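Local coordinates for RegF protein (PDB 4HOJ) that binds glutathione as a glutathione S-transferase homologue of the stringent starvation protein A type and also carries calcium ions, at residues D33-I36 and Y37-P40. Residues are numbered along the deposited sequence; the frame is centred on the assembly and turned at random.
Sequences DIDI and YNKP. With GSH (glutathione), chain C.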
loop_
_atom_site.group_PDB
_atom_site.type_symbol
_atom_site.label_atom_id
_atom_site.label_comp_id
_atom_site.label_asym_id
_atom_site.label_seq_id
_atom_site.Cartn_x
_atom_site.Cartn_y
_atom_site.Cartn_z
ATOM N N ASP A 33 22.447 12.211 0.482
ATOM C CA ASP A 33 21.540 13.235 -0.010
ATOM C C ASP A 33 21.519 13.202 -1.531
ATOM O O ASP A 33 22.583 13.216 -2.178
ATOM C CB ASP A 33 22.005 14.629 0.433
ATOM C CG ASP A 33 21.823 14.888 1.917
ATOM O OD1 ASP A 33 21.052 14.186 2.573
ATOM O OD2 ASP A 33 22.465 15.862 2.391
ATOM N N ILE A 34 20.316 13.224 -2.061
ATOM C CA ILE A 34 20.084 13.233 -3.504
ATOM C C ILE A 34 19.398 14.561 -3.805
ATOM O O ILE A 34 18.375 14.859 -3.190
ATOM C CB ILE A 34 19.222 12.040 -3.906
ATOM C CG1 ILE A 34 19.960 10.718 -3.603
ATOM C CG2 ILE A 34 18.815 12.237 -5.361
ATOM C CD1 ILE A 34 21.227 10.531 -4.347
ATOM N N ASP A 35 19.944 15.317 -4.756
ATOM C CA ASP A 35 19.288 16.519 -5.246
ATOM C C ASP A 35 18.272 16.050 -6.280
ATOM O O ASP A 35 18.702 15.549 -7.332
ATOM C CB ASP A 35 20.390 17.396 -5.866
ATOM C CG ASP A 35 19.859 18.617 -6.603
ATOM O OD1 ASP A 35 18.622 18.803 -6.514
ATOM O OD2 ASP A 35 20.720 19.368 -7.136
ATOM N N ILE A 36 17.000 16.279 -6.025
ATOM C CA ILE A 36 16.004 15.779 -6.961
ATOM C C ILE A 36 16.078 16.519 -8.297
ATOM O O ILE A 36 15.498 16.067 -9.274
ATOM C CB ILE A 36 14.593 15.819 -6.384
ATOM C CG1 ILE A 36 14.168 17.240 -6.078
ATOM C CG2 ILE A 36 14.498 14.930 -5.156
ATOM C CD1 ILE A 36 12.786 17.274 -5.447
ATOM N N TYR A 37 16.789 17.646 -8.356
ATOM C CA TYR A 37 16.917 18.406 -9.600
ATOM C C TYR A 37 18.121 17.941 -10.391
ATOM O O TYR A 37 18.327 18.394 -11.491
ATOM C CB TYR A 37 17.072 19.929 -9.279
ATOM C CG TYR A 37 15.863 20.466 -8.549
ATOM C CD1 TYR A 37 14.757 20.987 -9.270
ATOM C CD2 TYR A 37 15.823 20.495 -7.176
ATOM C CE1 TYR A 37 13.648 21.462 -8.623
ATOM C CE2 TYR A 37 14.697 20.970 -6.515
ATOM C CZ TYR A 37 13.630 21.467 -7.272
ATOM O OH TYR A 37 12.507 21.964 -6.637
ATOM N N ASN A 38 18.913 17.051 -9.805
ATOM C CA ASN A 38 20.129 16.522 -10.424
ATOM C C ASN A 38 20.360 15.124 -9.924
ATOM O O ASN A 38 21.316 14.843 -9.213
ATOM C CB ASN A 38 21.324 17.395 -10.059
ATOM C CG ASN A 38 21.284 18.734 -10.742
ATOM O OD1 ASN A 38 21.524 18.848 -11.953
ATOM N ND2 ASN A 38 20.980 19.774 -9.969
ATOM N N LYS A 39 19.480 14.238 -10.343
ATOM C CA LYS A 39 19.521 12.870 -9.833
ATOM C C LYS A 39 20.655 12.060 -10.442
ATOM O O LYS A 39 20.973 12.205 -11.628
ATOM C CB LYS A 39 18.231 12.148 -10.166
ATOM C CG LYS A 39 17.046 12.776 -9.557
ATOM C CD LYS A 39 15.814 12.160 -10.318
ATOM C CE LYS A 39 14.537 12.713 -9.793
ATOM N NZ LYS A 39 13.458 12.183 -10.729
ATOM N N PRO A 40 21.315 11.221 -9.653
ATOM C CA PRO A 40 22.289 10.334 -10.298
ATOM C C PRO A 40 21.585 9.235 -11.094
ATOM O O PRO A 40 20.473 8.838 -10.734
ATOM C CB PRO A 40 23.045 9.715 -9.122
ATOM C CG PRO A 40 22.003 9.688 -8.003
ATOM C CD PRO A 40 21.169 10.963 -8.209
HETATM N N1 GSH C . 5.312 7.151 -3.083
HETATM C CA1 GSH C . 6.692 7.663 -2.835
HETATM C C1 GSH C . 7.125 7.318 -1.458
HETATM O O11 GSH C . 8.338 7.092 -1.218
HETATM O O12 GSH C . 6.251 7.300 -0.571
HETATM C CB1 GSH C . 6.800 9.159 -3.163
HETATM C CG1 GSH C . 8.243 9.674 -3.174
HETATM C CD1 GSH C . 8.310 11.035 -3.842
HETATM O OE1 GSH C . 7.345 11.632 -4.261
HETATM N N2 GSH C . 9.600 11.543 -3.861
HETATM C CA2 GSH C . 9.824 12.834 -4.512
HETATM C C2 GSH C . 10.763 12.568 -5.661
HETATM O O2 GSH C . 11.727 11.820 -5.675
HETATM C CB2 GSH C . 10.481 13.867 -3.660
HETATM S SG2 GSH C . 9.606 14.231 -2.164
HETATM N N3 GSH C . 10.506 13.421 -6.815
HETATM C CA3 GSH C . 11.308 13.309 -8.020
HETATM C C3 GSH C . 10.393 12.883 -9.125
HETATM O O31 GSH C . 9.180 12.501 -8.987
HETATM O O32 GSH C . 10.907 12.893 -10.267
HETATM O O HOH W 1 21.946 14.144 -6.532
#
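The carboxylate of Asp35, the first residue of a tight turn, bonds to Tyr37 and Asn38. Its OD1 accepts the backbone N-H of Tyr37 at 2.8 Å. Its OD2 takes the side-chain amide of Asn38: ND2 lies 2.9 Å from OD2, and the N-H...O angle of 171° is nearly straight. Both donors approach from well above the carboxylate plane, although OD2 lies almost in the amide plane of Asn38. With chi1 at 172°, CG of Asp35 points opposite the backbone N and lies beside its own carbonyl carbon, where both donors can meet the carboxylate. The first bond makes an Asx turn. Backbone N of Asn38 also binds O of Asp35 at 2.9 Å, closing a type I beta turn from Asp35 to Asn38. A water adds a bridge, accepting from N of Asp35 and donating to O of Asn38.

The Tyr37 ring presents an edge to the same carboxylate, with CD2 3.3 Å from OD1 of Asp35. CG1 of Ile36 also packs 3.8 Å from CE2 of Tyr37, the two side chains running side by side. Outside the turn, CD1 of Ile34 on the incoming side rests 3.8 Å from CG of Pro40 on the outgoing side. Ile34 and Ile36 also touch Val52 of the glutathione pocket.

Lys39 leaves the turn with its chain extended beyond CG, passing O of Ile36. Its NZ donates to O32 of glutathione at 2.7 Å, and also to O of Asn50. This loop joins strand 30-33 to helix 41-46 in the thioredoxin-like N-terminal domain. The polar bonds around Asp35 fix the turn just before Lys39, while the ammonium group would offset the charge of the glycine carboxylate of glutathione.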